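Local coordinates for protein replicative DNA helicase (Mycobacterium smegmatis, PDB 6OWN) that contains an intein, the zinc-binding protein-splicing domain modelled here, that probably excises itself from the DNA helicase and whose splicing zinc reversibly inhibits, at residues M83-S88 / V103-V108. Residues are numbered along the deposited sequence; the frame is centred on the assembly and turned at random.
Sequences MHTVVS and VQITAV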
ATOM      1  N   MET A  83       5.166 -12.874   7.886  1.00 30.72           N
ATOM      2  CA  MET A  83       6.032 -11.851   7.320  1.00 35.21           C
ATOM      3  C   MET A  83       5.735 -10.489   7.947  1.00 32.55           C
ATOM      4  O   MET A  83       4.688 -10.269   8.558  1.00 30.93           O
ATOM      5  CB  MET A  83       5.848 -11.766   5.805  1.00 33.96           C
ATOM      6  CG  MET A  83       6.209 -13.024   5.043  1.00 38.20           C
ATOM      7  SD  MET A  83       5.931 -12.807   3.275  1.00 35.08           S
ATOM      8  CE  MET A  83       6.775 -14.246   2.615  1.00 39.67           C
ATOM      9  N   HIS A  84       6.681  -9.567   7.783  1.00 34.48           N
ATOM     10  CA  HIS A  84       6.540  -8.188   8.222  1.00 34.33           C
ATOM     11  C   HIS A  84       6.727  -7.263   7.025  1.00 35.76           C
ATOM     12  O   HIS A  84       7.361  -7.627   6.031  1.00 32.77           O
ATOM     13  CB  HIS A  84       7.570  -7.830   9.312  1.00 38.77           C
ATOM     14  CG  HIS A  84       7.560  -8.754  10.492  1.00 35.82           C
ATOM     15  ND1 HIS A  84       7.868 -10.094  10.393  1.00 35.96           N
ATOM     16  CD2 HIS A  84       7.290  -8.527  11.799  1.00 31.49           C
ATOM     17  CE1 HIS A  84       7.773 -10.655  11.585  1.00 33.93           C
ATOM     18  NE2 HIS A  84       7.428  -9.724  12.456  1.00 36.19           N
ATOM     19  N   THR A  85       6.173  -6.056   7.127  1.00 28.21           N
ATOM     20  CA  THR A  85       6.419  -4.999   6.153  1.00 35.82           C
ATOM     21  C   THR A  85       7.360  -3.981   6.787  1.00 34.56           C
ATOM     22  O   THR A  85       7.006  -3.342   7.783  1.00 38.85           O
ATOM     23  CB  THR A  85       5.118  -4.331   5.700  1.00 29.75           C
ATOM     24  OG1 THR A  85       4.406  -3.855   6.845  1.00 38.79           O
ATOM     25  CG2 THR A  85       4.242  -5.324   4.949  1.00 29.29           C
ATOM     26  N   VAL A  86       8.553  -3.836   6.214  1.00 33.75           N
ATOM     27  CA  VAL A  86       9.642  -3.094   6.833  1.00 32.10           C
ATOM     28  C   VAL A  86      10.108  -1.991   5.891  1.00 35.65           C
ATOM     29  O   VAL A  86       9.797  -1.983   4.701  1.00 38.15           O
ATOM     30  CB  VAL A  86      10.819  -4.009   7.205  1.00 37.96           C
ATOM     31  CG1 VAL A  86      10.371  -5.082   8.174  1.00 36.95           C
ATOM     32  CG2 VAL A  86      11.399  -4.627   5.952  1.00 37.91           C
ATOM     33  N   VAL A  87      10.883  -1.058   6.445  1.00 42.66           N
ATOM     34  CA  VAL A  87      11.447   0.044   5.672  1.00 40.64           C
ATOM     35  C   VAL A  87      12.949  -0.086   5.461  1.00 52.06           C
ATOM     36  O   VAL A  87      13.516   0.694   4.677  1.00 55.33           O
ATOM     37  CB  VAL A  87      11.128   1.410   6.317  1.00 46.66           C
ATOM     38  CG1 VAL A  87       9.637   1.556   6.548  1.00 31.25           C
ATOM     39  CG2 VAL A  87      11.894   1.579   7.626  1.00 49.01           C
ATOM     40  N   SER A  88      13.609  -1.029   6.128  1.00 52.48           N
ATOM     41  CA  SER A  88      15.047  -1.232   5.955  1.00 62.04           C
ATOM     42  C   SER A  88      15.455  -2.634   6.398  1.00 63.50           C
ATOM     43  O   SER A  88      16.418  -2.804   7.148  1.00 69.31           O
ATOM     44  CB  SER A  88      15.844  -0.181   6.737  1.00 60.98           C
ATOM     45  N   VAL A 103       5.296  -3.809  11.666  1.00 42.04           N
ATOM     46  CA  VAL A 103       3.988  -4.448  11.671  1.00 29.26           C
ATOM     47  C   VAL A 103       4.095  -5.815  11.003  1.00 32.88           C
ATOM     48  O   VAL A 103       4.862  -6.003  10.046  1.00 30.32           O
ATOM     49  CB  VAL A 103       2.963  -3.540  10.966  1.00 35.53           C
ATOM     50  CG1 VAL A 103       1.751  -4.318  10.524  1.00 27.99           C
ATOM     51  CG2 VAL A 103       2.560  -2.394  11.870  1.00 36.22           C
ATOM     52  N   GLN A 104       3.345  -6.786  11.521  1.00 29.09           N
ATOM     53  CA  GLN A 104       3.347  -8.147  11.002  1.00 25.20           C
ATOM     54  C   GLN A 104       2.058  -8.445  10.240  1.00 19.67           C
ATOM     55  O   GLN A 104       0.970  -8.044  10.659  1.00 21.36           O
ATOM     56  CB  GLN A 104       3.519  -9.148  12.147  1.00 30.11           C
ATOM     57  CG  GLN A 104       3.558 -10.603  11.715  1.00 30.96           C
ATOM     58  CD  GLN A 104       3.764 -11.548  12.889  1.00 42.11           C
ATOM     59  OE1 GLN A 104       4.081 -12.721  12.711  1.00 42.41           O
ATOM     60  NE2 GLN A 104       3.588 -11.033  14.097  1.00 39.14           N
ATOM     61  N   ILE A 105       2.188  -9.164   9.129  1.00 15.96           N
ATOM     62  CA  ILE A 105       1.036  -9.678   8.397  1.00 24.76           C
ATOM     63  C   ILE A 105       0.478 -10.878   9.153  1.00 25.96           C
ATOM     64  O   ILE A 105       1.191 -11.850   9.412  1.00 30.57           O
ATOM     65  CB  ILE A 105       1.419 -10.062   6.962  1.00 27.23           C
ATOM     66  CG1 ILE A 105       1.808  -8.811   6.165  1.00 18.83           C
ATOM     67  CG2 ILE A 105       0.287 -10.843   6.284  1.00 23.61           C
ATOM     68  CD1 ILE A 105       2.709  -9.107   5.013  1.00 27.09           C
ATOM     69  N   THR A 106      -0.800 -10.817   9.511  1.00 17.36           N
ATOM     70  CA  THR A 106      -1.405 -11.925  10.233  1.00 22.56           C
ATOM     71  C   THR A 106      -2.290 -12.810   9.362  1.00 25.98           C
ATOM     72  O   THR A 106      -2.509 -13.970   9.721  1.00 23.36           O
ATOM     73  CB  THR A 106      -2.207 -11.399  11.428  1.00 21.71           C
ATOM     74  OG1 THR A 106      -3.186 -10.462  10.970  1.00 23.21           O
ATOM     75  CG2 THR A 106      -1.279 -10.690  12.401  1.00 24.43           C
ATOM     76  N   ALA A 107      -2.786 -12.316   8.229  1.00 20.01           N
ATOM     77  CA  ALA A 107      -3.563 -13.164   7.336  1.00 24.72           C
ATOM     78  C   ALA A 107      -3.611 -12.534   5.949  1.00 23.30           C
ATOM     79  O   ALA A 107      -3.478 -11.317   5.803  1.00 23.30           O
ATOM     80  CB  ALA A 107      -4.985 -13.395   7.863  1.00 25.61           C
ATOM     81  N   VAL A 108      -3.780 -13.386   4.939  1.00 18.56           N
ATOM     82  CA  VAL A 108      -3.959 -12.978   3.547  1.00 23.43           C
ATOM     83  C   VAL A 108      -4.993 -13.900   2.923  1.00 23.01           C
ATOM     84  O   VAL A 108      -4.841 -15.126   2.973  1.00 22.72           O
ATOM     85  CB  VAL A 108      -2.655 -13.056   2.722  1.00 23.59           C
ATOM     86  CG1 VAL A 108      -2.919 -12.601   1.297  1.00 26.81           C
ATOM     87  CG2 VAL A 108      -1.537 -12.236   3.344  1.00 26.91           C
TER
HETATM   88  O   HOH W   1       6.243  -1.695   9.985  1.00 38.65           O
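H84 and Q104 sit side by side as a non-hydrogen-bonded antiparallel pair, and the backbone bonds fall to their neighbours. I105 N donates to M83 O at 2.8 Å with an N-H...O angle of 158°. The second bond, T85 N to V103 O, is longer at 3.2 Å. In the same pair the return bond is replaced by a water, which donates to T85 O and accepts from V103 N, 2.9 Å from each.

On the H84/Q104 face the side chains stack: Q104 CB lies over the imidazole, 4.2 Å from the ring centroid, and the glutamine amide plane is within 8° of the ring plane. With CG anti to the backbone N (chi1 -179°), Q104 brings CG to 4.0 Å from H84 NE2. H84 ND1 is hydrogen-bonded to E70 OE2, and Q104 N to S54 OG. T85 CG2 and M83 CB both meet I105 CD1; T85 OG1, buried beside V103, has no hydrogen-bonding partner in the model.

This short pairing adds the weakly bonded strand 84-85 to the edge of a four-stranded antiparallel sheet in the splicing domain, next to 103-111. Strand 48-53 flanks 103-111 on its other side, with F53 against V103 and I105, while V135 of strand 135-138 packs on T85 and V103.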